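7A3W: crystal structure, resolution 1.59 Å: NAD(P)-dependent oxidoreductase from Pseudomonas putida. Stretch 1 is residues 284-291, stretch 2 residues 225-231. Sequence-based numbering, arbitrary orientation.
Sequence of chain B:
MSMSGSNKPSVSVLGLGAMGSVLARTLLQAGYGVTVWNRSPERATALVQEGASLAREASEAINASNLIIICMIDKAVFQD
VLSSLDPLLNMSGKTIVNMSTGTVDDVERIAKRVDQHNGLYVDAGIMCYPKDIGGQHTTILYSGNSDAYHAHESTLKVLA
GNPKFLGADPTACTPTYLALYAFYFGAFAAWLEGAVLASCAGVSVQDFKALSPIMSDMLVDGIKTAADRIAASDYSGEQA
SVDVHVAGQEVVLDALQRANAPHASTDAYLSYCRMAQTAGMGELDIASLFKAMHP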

# COMPACT_ATOMS: atom_id res chain seq x y z
N LEU B 284 14.16 8.49 -15.94
CA LEU B 284 14.30 7.08 -15.51
C LEU B 284 12.99 6.55 -14.94
O LEU B 284 12.10 7.35 -14.60
CB LEU B 284 15.40 6.96 -14.45
CG LEU B 284 16.79 7.44 -14.88
CD1 LEU B 284 17.80 7.17 -13.78
CD2 LEU B 284 17.22 6.78 -16.18
N ASP B 285 12.92 5.23 -14.81
CA ASP B 285 11.83 4.50 -14.13
C ASP B 285 11.67 5.02 -12.70
O ASP B 285 12.65 5.46 -12.07
CB ASP B 285 12.11 3.00 -14.11
CG ASP B 285 10.91 2.16 -13.70
OD1 ASP B 285 10.08 1.87 -14.60
OD2 ASP B 285 10.82 1.81 -12.50
N ILE B 286 10.45 4.91 -12.18
CA ILE B 286 10.08 5.36 -10.82
C ILE B 286 10.87 4.57 -9.77
O ILE B 286 11.08 5.13 -8.70
CB ILE B 286 8.55 5.28 -10.61
CG1 ILE B 286 8.12 6.10 -9.38
CG2 ILE B 286 8.05 3.84 -10.57
CD1 ILE B 286 8.24 7.58 -9.58
N ALA B 287 11.33 3.36 -10.08
CA ALA B 287 12.17 2.57 -9.15
C ALA B 287 13.43 3.37 -8.76
O ALA B 287 13.94 3.16 -7.67
CB ALA B 287 12.50 1.22 -9.74
N SER B 288 13.90 4.29 -9.60
CA SER B 288 15.13 5.10 -9.35
C SER B 288 14.98 5.91 -8.05
O SER B 288 15.99 6.39 -7.55
CB SER B 288 15.44 5.97 -10.53
OG SER B 288 14.47 6.99 -10.69
N LEU B 289 13.75 6.12 -7.56
CA LEU B 289 13.54 6.87 -6.29
C LEU B 289 14.31 6.17 -5.15
O LEU B 289 14.81 6.87 -4.29
CB LEU B 289 12.06 6.95 -5.95
CG LEU B 289 11.33 8.22 -6.37
CD1 LEU B 289 11.50 8.50 -7.85
CD2 LEU B 289 9.87 8.10 -6.00
N PHE B 290 14.42 4.84 -5.18
CA PHE B 290 15.16 4.09 -4.14
C PHE B 290 16.59 4.64 -4.04
O PHE B 290 17.04 4.90 -2.92
CB PHE B 290 15.19 2.60 -4.44
CG PHE B 290 15.93 1.77 -3.42
CD1 PHE B 290 17.30 1.60 -3.50
CD2 PHE B 290 15.25 1.12 -2.41
CE1 PHE B 290 17.97 0.81 -2.59
CE2 PHE B 290 15.92 0.31 -1.50
CZ PHE B 290 17.28 0.15 -1.60
N LYS B 291 17.25 4.82 -5.18
CA LYS B 291 18.66 5.28 -5.25
C LYS B 291 18.71 6.74 -4.81
O LYS B 291 19.68 7.11 -4.10
CB LYS B 291 19.20 5.03 -6.67
CG LYS B 291 20.52 5.68 -7.04
CD LYS B 291 20.87 5.41 -8.50
CE LYS B 291 22.12 6.13 -8.95
NZ LYS B 291 23.31 5.55 -8.29
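Stretch 2, residues 225-231: TAADRIA

Residues 225-231 form a continuous stretch of α-helix that extends beyond both ends of the segment, with phi/psi values close to -64/-43 throughout and i to i+4 hydrogen bonds such as Arg229 N to Thr225 O (3.0 Å) and Ile230 N to Ala226 O (2.8 Å). It packs against residues 285-290, where the chain passes from an extended Asp285 through helical phi/psi values into the helix that carries Leu289, Phe290 and Lys291. The two backbones come nearest at Ala226 and Ala287, whose CA atoms are 4.8 Å apart. The helix crosses stretch 1 steeply rather than running along it; Ala226 meets Ala287, Arg229 meets Asp285 and Ala287, and Ile230 meets Ala287 and Phe290. Together they bury 306 Å², without a direct hydrogen bond between them.

Thr225 lies beside the contact and makes none itself. Ala226 follows at the point of closest backbone approach: its CA and CB atoms each lie 3.8 Å from Ala287 CB. The Ala287 methyl group points toward the helix and packs on its backbone at Ala226, whose own CB is directed sideways. Ala227 points its CB away from stretch 1, and Asp228 is out of reach, as expected for the far side of a helix.

One turn on from Thr225, Arg229 points toward stretch 1. Arg229 CB lies 3.9 Å from Ala287 CB, and with chi2 and chi3 both t, Arg229 CD comes to 3.3 Å from Asp285 OD2. Asp285 OD1 stands over one face of the guanidinium, 3.4 Å from Arg229 NE; because this oxygen is well out of the plane, the salt bridge is one of charge alone, with no N-H directed at it. A water joins the pair instead, donating to Asp285 OD1 at 2.5 Å and accepting a weak hydrogen bond from Arg229 NE at 3.0 Å. The other carboxylate oxygen, Asp285 OD2, accepts a hydrogen bond from Ala287 N (2.9 Å, 166°), which ties the aspartate to the backbone of the turn that follows it.

Ile230 has the largest area covered by stretch 1, 77 Å², and bridges two of its residues. Ile230 CG1 lies 3.9 Å from Ala287 O and 4.2 Å from Ala287 CB, while Ile230 CG2 rests over one face of the Phe290 ring, 3.7 Å from the ring centroid and 19° off its normal, a CH-π contact whose closest approach is 3.5 Å, between Ile230 CG2 and Phe290 CD1. Ala231 then turns out of reach, ending the contact within this segment.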

# COMPACT_ATOMS: atom_id res chain seq x y z
N THR B 225 8.17 -5.38 -9.70
CA THR B 225 8.84 -4.69 -10.82
C THR B 225 9.96 -3.80 -10.29
O THR B 225 11.12 -3.89 -10.79
CB THR B 225 7.83 -3.88 -11.64
OG1 THR B 225 6.83 -4.79 -12.11
CG2 THR B 225 8.49 -3.19 -12.82
N ALA B 226 9.63 -2.95 -9.33
CA ALA B 226 10.61 -1.97 -8.82
C ALA B 226 11.74 -2.73 -8.10
O ALA B 226 12.89 -2.33 -8.25
CB ALA B 226 9.92 -0.98 -7.92
N ALA B 227 11.41 -3.76 -7.30
CA ALA B 227 12.43 -4.54 -6.56
C ALA B 227 13.38 -5.19 -7.56
O ALA B 227 14.58 -5.18 -7.29
CB ALA B 227 11.81 -5.60 -5.69
N ASP B 228 12.86 -5.76 -8.65
CA ASP B 228 13.73 -6.42 -9.68
C ASP B 228 14.63 -5.37 -10.34
O ASP B 228 15.84 -5.64 -10.51
CB ASP B 228 12.91 -7.22 -10.67
CG ASP B 228 12.28 -8.47 -10.07
OD1 ASP B 228 12.57 -8.80 -8.90
OD2 ASP B 228 11.50 -9.09 -10.78
N ARG B 229 14.11 -4.18 -10.62
CA ARG B 229 14.92 -3.08 -11.19
C ARG B 229 15.98 -2.60 -10.19
O ARG B 229 17.10 -2.34 -10.65
CB ARG B 229 14.03 -1.91 -11.60
CG ARG B 229 13.33 -2.14 -12.93
CD ARG B 229 12.44 -0.97 -13.25
NE ARG B 229 11.79 -1.02 -14.53
CZ ARG B 229 12.35 -0.67 -15.69
NH1 ARG B 229 13.61 -0.26 -15.73
NH2 ARG B 229 11.65 -0.75 -16.80
N ILE B 230 15.64 -2.44 -8.91
CA ILE B 230 16.59 -1.94 -7.87
C ILE B 230 17.70 -2.99 -7.70
O ILE B 230 18.86 -2.60 -7.66
CB ILE B 230 15.87 -1.61 -6.55
CG1 ILE B 230 14.89 -0.45 -6.71
CG2 ILE B 230 16.86 -1.33 -5.43
CD1 ILE B 230 13.77 -0.41 -5.67
N ALA B 231 17.35 -4.27 -7.69
CA ALA B 231 18.32 -5.39 -7.59
C ALA B 231 19.31 -5.30 -8.75
O ALA B 231 20.50 -5.56 -8.51
CB ALA B 231 17.61 -6.72 -7.61
O HOH W 1 8.86 -0.33 -14.34